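Local coordinates for protein geobacter metallireducens SMUG1 (Geobacter metallireducens, PDB 5H93) that belongs to the uracil DNA glycosylase superfamily and folds around a central four-stranded parallel beta-sheet flanked by helices, at residues Val55-Met60 against Phe135-Tyr140; Arg182-Ile187 against Asp205-Arg210. All coordinates share one frame; numbering follows the deposited sequence.

Contact 1 and contact 2 are the two outer seams of one four-stranded parallel sheet, ordered 135-139, 55-59, 185-189, 207-211, and they illustrate how the same backbone ladder serves different surroundings. Their centres are about 10 Å apart, and the middle seam joins them: Ile187 N lies 2.8 Å from Leu56 O, a probable hydrogen bond. Contact 1 is buried, about 6 Å from the centre of the chain, and its side-chain chemistry is aromatic and aliphatic, with a methionine beside a tyrosine at its far end. Contact 2 lies about 16 Å out and is partly buried; there valines pack on one face while a long Arg184-Glu207 salt bridge spans the other.

Contact 1: residues Val55-Met60 against Phe135-Tyr140; sequences VLFVGM and FFVANY
The amide of Phe57 gives the shortest polar bond between the two strands, its N 2.7 Å from Phe136 O and almost straight at 170°. The N-H of Ala138 meets Phe57 O, so Phe57 bonds to both neighbours of its register partner Val137, the parallel pattern; the N-H of Gly59 then meets Ala138 O. Beyond these, Tyr140 N reaches Gly59 O at 2.8 Å, a bond that persists where the strands give way to loop. At the other end, Phe136 N binds Val55 O with a more bent N-H...O angle of 139°. Strand 135-139 is an outermost strand of the central sheet of this superfamily fold, and 55-59 runs next to it. On the face bearing Val55, Phe57, Phe135 and Val137, Val55 CB sits 3.5 Å from Phe135 CD2, the two side chains lying alongside each other. Phe57 CE2 approaches Phe135 CD2 at 3.8 Å, while Phe57 CB packs 3.6 Å from Val137 CG2. Phe131 and Phe125 add further rings around Phe135. Across the sheet, Leu56 CD1 comes to the edge of the Phe136 ring, and helix 160-181 covers this face. The Met60 chain, bent at both chi2 and chi3, packs CE 3.6 Å from Tyr140 CD2; Met60 SD lies obliquely 5.2 Å from the Tyr140 ring centroid, a Met-aromatic contact. The hydroxyl of Tyr140 is hydrogen-bonded to both Asp171 OD1 and Arg196 NE.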
loop_
_atom_site.group_PDB
_atom_site.type_symbol
_atom_site.label_atom_id
_atom_site.label_comp_id
_atom_site.label_asym_id
_atom_site.label_seq_id
_atom_site.Cartn_x
_atom_site.Cartn_y
_atom_site.Cartn_z
ATOM N N VAL A 55 6.032 13.922 -3.914
ATOM C CA VAL A 55 6.095 12.594 -4.518
ATOM C C VAL A 55 5.153 11.609 -3.818
ATOM O O VAL A 55 5.049 11.606 -2.592
ATOM C CB VAL A 55 7.534 12.032 -4.475
ATOM C CG1 VAL A 55 7.604 10.665 -5.133
ATOM C CG2 VAL A 55 8.513 12.992 -5.137
ATOM N N LEU A 56 4.473 10.776 -4.603
ATOM C CA LEU A 56 3.599 9.741 -4.056
ATOM C C LEU A 56 4.103 8.340 -4.392
ATOM O O LEU A 56 4.260 7.993 -5.563
ATOM C CB LEU A 56 2.170 9.913 -4.578
ATOM C CG LEU A 56 1.192 8.785 -4.239
ATOM C CD1 LEU A 56 0.883 8.763 -2.747
ATOM C CD2 LEU A 56 -0.088 8.901 -5.054
ATOM N N PHE A 57 4.359 7.540 -3.359
ATOM C CA PHE A 57 4.709 6.136 -3.547
ATOM C C PHE A 57 3.449 5.276 -3.543
ATOM O O PHE A 57 2.593 5.421 -2.671
ATOM C CB PHE A 57 5.674 5.654 -2.460
ATOM C CG PHE A 57 7.086 6.135 -2.639
ATOM C CD1 PHE A 57 7.916 5.550 -3.581
ATOM C CD2 PHE A 57 7.589 7.159 -1.854
ATOM C CE1 PHE A 57 9.218 5.986 -3.747
ATOM C CE2 PHE A 57 8.891 7.600 -2.013
ATOM C CZ PHE A 57 9.706 7.012 -2.961
ATOM N N VAL A 58 3.341 4.380 -4.518
ATOM C CA VAL A 58 2.161 3.532 -4.639
ATOM C C VAL A 58 2.516 2.050 -4.598
ATOM O O VAL A 58 3.220 1.544 -5.471
ATOM C CB VAL A 58 1.394 3.823 -5.944
ATOM C CG1 VAL A 58 0.125 2.986 -6.012
ATOM C CG2 VAL A 58 1.067 5.306 -6.049
ATOM N N GLY A 59 2.030 1.361 -3.572
ATOM C CA GLY A 59 2.193 -0.078 -3.478
ATOM C C GLY A 59 1.048 -0.764 -4.194
ATOM O O GLY A 59 0.002 -0.156 -4.418
ATOM N N MET A 60 1.237 -2.028 -4.555
ATOM C CA MET A 60 0.207 -2.763 -5.276
ATOM C C MET A 60 -0.916 -3.213 -4.342
ATOM O O MET A 60 -2.068 -2.811 -4.509
ATOM C CB MET A 60 0.811 -3.970 -5.996
ATOM C CG MET A 60 -0.182 -4.704 -6.882
ATOM S SD MET A 60 -0.822 -3.651 -8.200
ATOM C CE MET A 60 -2.508 -4.242 -8.319
ATOM N N PHE A 135 6.727 13.687 0.935
ATOM C CA PHE A 135 6.367 12.374 0.398
ATOM C C PHE A 135 5.136 11.754 1.057
ATOM O O PHE A 135 4.719 12.164 2.141
ATOM C CB PHE A 135 7.541 11.401 0.541
ATOM C CG PHE A 135 8.792 11.833 -0.174
ATOM C CD1 PHE A 135 9.695 12.687 0.436
ATOM C CD2 PHE A 135 9.078 11.363 -1.445
ATOM C CE1 PHE A 135 10.849 13.079 -0.216
ATOM C CE2 PHE A 135 10.232 11.752 -2.102
ATOM C CZ PHE A 135 11.117 12.611 -1.485
ATOM N N PHE A 136 4.569 10.754 0.390
ATOM C CA PHE A 136 3.511 9.933 0.967
ATOM C C PHE A 136 3.535 8.537 0.348
ATOM O O PHE A 136 3.985 8.359 -0.782
ATOM C CB PHE A 136 2.140 10.581 0.764
ATOM C CG PHE A 136 1.047 9.958 1.586
ATOM C CD1 PHE A 136 1.071 10.044 2.969
ATOM C CD2 PHE A 136 -0.007 9.295 0.981
ATOM C CE1 PHE A 136 0.069 9.476 3.732
ATOM C CE2 PHE A 136 -1.015 8.725 1.739
ATOM C CZ PHE A 136 -0.976 8.816 3.117
ATOM N N VAL A 137 3.062 7.549 1.101
ATOM C CA VAL A 137 2.949 6.184 0.595
ATOM C C VAL A 137 1.513 5.700 0.736
ATOM O O VAL A 137 0.922 5.783 1.813
ATOM C CB VAL A 137 3.892 5.209 1.337
ATOM C CG1 VAL A 137 3.666 3.779 0.874
ATOM C CG2 VAL A 137 5.344 5.621 1.150
ATOM N N ALA A 138 0.954 5.202 -0.360
ATOM C CA ALA A 138 -0.412 4.702 -0.351
ATOM C C ALA A 138 -0.489 3.341 -1.027
ATOM O O ALA A 138 0.424 2.941 -1.751
ATOM C CB ALA A 138 -1.345 5.690 -1.032
ATOM N N ASN A 139 -1.583 2.630 -0.784
ATOM C CA ASN A 139 -1.781 1.318 -1.376
ATOM C C ASN A 139 -2.843 1.370 -2.468
ATOM O O ASN A 139 -3.938 1.886 -2.255
ATOM C CB ASN A 139 -2.167 0.303 -0.300
ATOM C CG ASN A 139 -1.860 -1.120 -0.708
ATOM O OD1 ASN A 139 -2.533 -1.688 -1.565
ATOM N ND2 ASN A 139 -0.841 -1.709 -0.091
ATOM N N TYR A 140 -2.509 0.840 -3.641
ATOM C CA TYR A 140 -3.425 0.857 -4.777
ATOM C C TYR A 140 -4.653 -0.008 -4.514
ATOM O O TYR A 140 -5.787 0.459 -4.621
ATOM C CB TYR A 140 -2.709 0.386 -6.043
ATOM C CG TYR A 140 -3.612 0.217 -7.244
ATOM C CD1 TYR A 140 -4.046 1.317 -7.971
ATOM C CD2 TYR A 140 -4.022 -1.045 -7.657
ATOM C CE1 TYR A 140 -4.869 1.167 -9.072
ATOM C CE2 TYR A 140 -4.845 -1.206 -8.756
ATOM C CZ TYR A 140 -5.264 -0.098 -9.461
ATOM O OH TYR A 140 -6.084 -0.253 -10.556
#

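Contact 2: residues Arg182-Ile187 against Asp205-Arg210; sequences RPRVVI and DVEVGR
Val206 CG2 meets Val186 CG2 at 3.6 Å and also presses on the backbone of Arg184, so the residue just before strand 207-211 packs at the entry to strand 185-189; with helix 191-200 these strands form a beta-alpha-beta crossover. Val206 CG2 is anti to its own backbone N, with CG1 between N and the carbonyl carbon (chi1 60°), and with this rotation CG2 lies against Arg184 O, 3.1 Å away. Three backbone bonds join the two segments. Glu207 N donates to Arg184 O, Val186 N to Glu207 O, and Gly209 N to Val186 O at 2.8 Å; Gly209 also bonds with Gly188. The Val186 amide and carbonyl therefore both bind strand 207-211, whereas Val185 and Ile187 turn their backbones to Leu56 and Val58 on the other side. Ile187 CG2 rests 3.8 Å from Arg210 C. Further out, the crossover helix covers the face bearing Val186 and Val208, both of which touch Cys197. On the opposite face, beyond Val185, the side chains of Arg184 and Glu207 run alongside each other. Their guanidinium and carboxylate planes are 70° apart, and the salt bridge is long, with Arg184 NH2 3.6 Å from Glu207 OE1.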
loop_
_atom_site.group_PDB
_atom_site.type_symbol
_atom_site.label_atom_id
_atom_site.label_comp_id
_atom_site.label_asym_id
_atom_site.label_seq_id
_atom_site.Cartn_x
_atom_site.Cartn_y
_atom_site.Cartn_z
ATOM N N ARG A 182 -1.741 16.446 -5.033
ATOM C CA ARG A 182 -1.042 17.155 -6.111
ATOM C C ARG A 182 0.454 16.843 -6.230
ATOM O O ARG A 182 1.278 17.756 -6.203
ATOM C CB ARG A 182 -1.220 18.668 -5.944
ATOM C CG ARG A 182 -2.667 19.120 -5.840
ATOM C CD ARG A 182 -2.783 20.635 -5.927
ATOM N NE ARG A 182 -1.948 21.312 -4.938
ATOM C CZ ARG A 182 -2.350 21.628 -3.711
ATOM N NH1 ARG A 182 -3.579 21.328 -3.315
ATOM N NH2 ARG A 182 -1.522 22.245 -2.879
ATOM N N PRO A 183 0.815 15.558 -6.381
ATOM C CA PRO A 183 2.242 15.261 -6.537
ATOM C C PRO A 183 2.746 15.559 -7.947
ATOM O O PRO A 183 1.965 15.531 -8.897
ATOM C CB PRO A 183 2.314 13.766 -6.237
ATOM C CG PRO A 183 1.004 13.246 -6.716
ATOM C CD PRO A 183 -0.006 14.334 -6.435
ATOM N N ARG A 184 4.039 15.842 -8.076
ATOM C CA ARG A 184 4.641 16.039 -9.390
ATOM C C ARG A 184 5.045 14.699 -9.989
ATOM O O ARG A 184 5.057 14.528 -11.209
ATOM C CB ARG A 184 5.862 16.959 -9.310
ATOM C CG ARG A 184 6.392 17.375 -10.678
ATOM C CD ARG A 184 7.808 17.928 -10.617
ATOM N NE ARG A 184 8.823 16.877 -10.553
ATOM C CZ ARG A 184 9.308 16.240 -11.614
ATOM N NH1 ARG A 184 8.866 16.535 -12.829
ATOM N NH2 ARG A 184 10.234 15.302 -11.463
ATOM N N VAL A 185 5.391 13.753 -9.120
ATOM C CA VAL A 185 5.820 12.427 -9.548
ATOM C C VAL A 185 5.064 11.337 -8.794
ATOM O O VAL A 185 4.871 11.431 -7.582
ATOM C CB VAL A 185 7.334 12.221 -9.329
ATOM C CG1 VAL A 185 7.799 10.930 -9.992
ATOM C CG2 VAL A 185 8.122 13.407 -9.860
ATOM N N VAL A 186 4.634 10.308 -9.516
ATOM C CA VAL A 186 4.006 9.150 -8.893
ATOM C C VAL A 186 4.860 7.912 -9.131
ATOM O O VAL A 186 5.111 7.529 -10.275
ATOM C CB VAL A 186 2.583 8.914 -9.428
ATOM C CG1 VAL A 186 2.011 7.626 -8.858
ATOM C CG2 VAL A 186 1.689 10.096 -9.087
ATOM N N ILE A 187 5.311 7.292 -8.046
ATOM C CA ILE A 187 6.239 6.173 -8.141
ATOM C C ILE A 187 5.626 4.868 -7.660
ATOM O O ILE A 187 5.315 4.710 -6.479
ATOM C CB ILE A 187 7.518 6.443 -7.334
ATOM C CG1 ILE A 187 8.155 7.758 -7.787
ATOM C CG2 ILE A 187 8.491 5.281 -7.477
ATOM C CD1 ILE A 187 9.397 8.126 -7.022
ATOM N N ASP A 205 -1.013 15.546 -15.625
ATOM C CA ASP A 205 0.298 16.149 -15.839
ATOM C C ASP A 205 1.243 15.712 -14.725
ATOM O O ASP A 205 1.664 16.518 -13.897
ATOM C CB ASP A 205 0.203 17.675 -15.895
ATOM C CG ASP A 205 1.524 18.327 -16.260
ATOM O OD1 ASP A 205 2.285 17.730 -17.051
ATOM O OD2 ASP A 205 1.804 19.433 -15.751
ATOM N N VAL A 206 1.561 14.423 -14.706
ATOM C CA VAL A 206 2.425 13.864 -13.678
ATOM C C VAL A 206 3.352 12.822 -14.293
ATOM O O VAL A 206 2.947 12.059 -15.172
ATOM C CB VAL A 206 1.598 13.237 -12.524
ATOM C CG1 VAL A 206 0.714 12.112 -13.039
ATOM C CG2 VAL A 206 2.505 12.741 -11.410
ATOM N N GLU A 207 4.606 12.812 -13.857
ATOM C CA GLU A 207 5.539 11.789 -14.301
ATOM C C GLU A 207 5.336 10.517 -13.491
ATOM O O GLU A 207 5.371 10.542 -12.261
ATOM C CB GLU A 207 6.987 12.266 -14.178
ATOM C CG GLU A 207 8.001 11.250 -14.680
ATOM C CD GLU A 207 9.405 11.813 -14.767
ATOM O OE1 GLU A 207 9.784 12.610 -13.885
ATOM O OE2 GLU A 207 10.127 11.463 -15.725
ATOM N N VAL A 208 5.113 9.409 -14.187
ATOM C CA VAL A 208 4.953 8.117 -13.535
ATOM C C VAL A 208 6.253 7.327 -13.627
ATOM O O VAL A 208 6.803 7.147 -14.714
ATOM C CB VAL A 208 3.803 7.304 -14.161
ATOM C CG1 VAL A 208 3.697 5.937 -13.502
ATOM C CG2 VAL A 208 2.488 8.067 -14.045
ATOM N N GLY A 209 6.748 6.867 -12.482
ATOM C CA GLY A 209 8.008 6.148 -12.435
ATOM C C GLY A 209 7.949 4.879 -11.605
ATOM O O GLY A 209 6.874 4.435 -11.203
ATOM N N ARG A 210 9.116 4.296 -11.347
ATOM C CA ARG A 210 9.203 3.041 -10.610
ATOM C C ARG A 210 10.484 2.945 -9.790
ATOM O O ARG A 210 11.539 3.420 -10.209
ATOM C CB ARG A 210 9.122 1.849 -11.575
ATOM C CG ARG A 210 9.664 0.545 -10.997
ATOM C CD ARG A 210 9.787 -0.562 -12.027
ATOM N NE ARG A 210 10.557 -1.678 -11.487
ATOM C CZ ARG A 210 11.877 -1.783 -11.585
ATOM N NH1 ARG A 210 12.567 -0.844 -12.216
ATOM N NH2 ARG A 210 12.506 -2.826 -11.061
#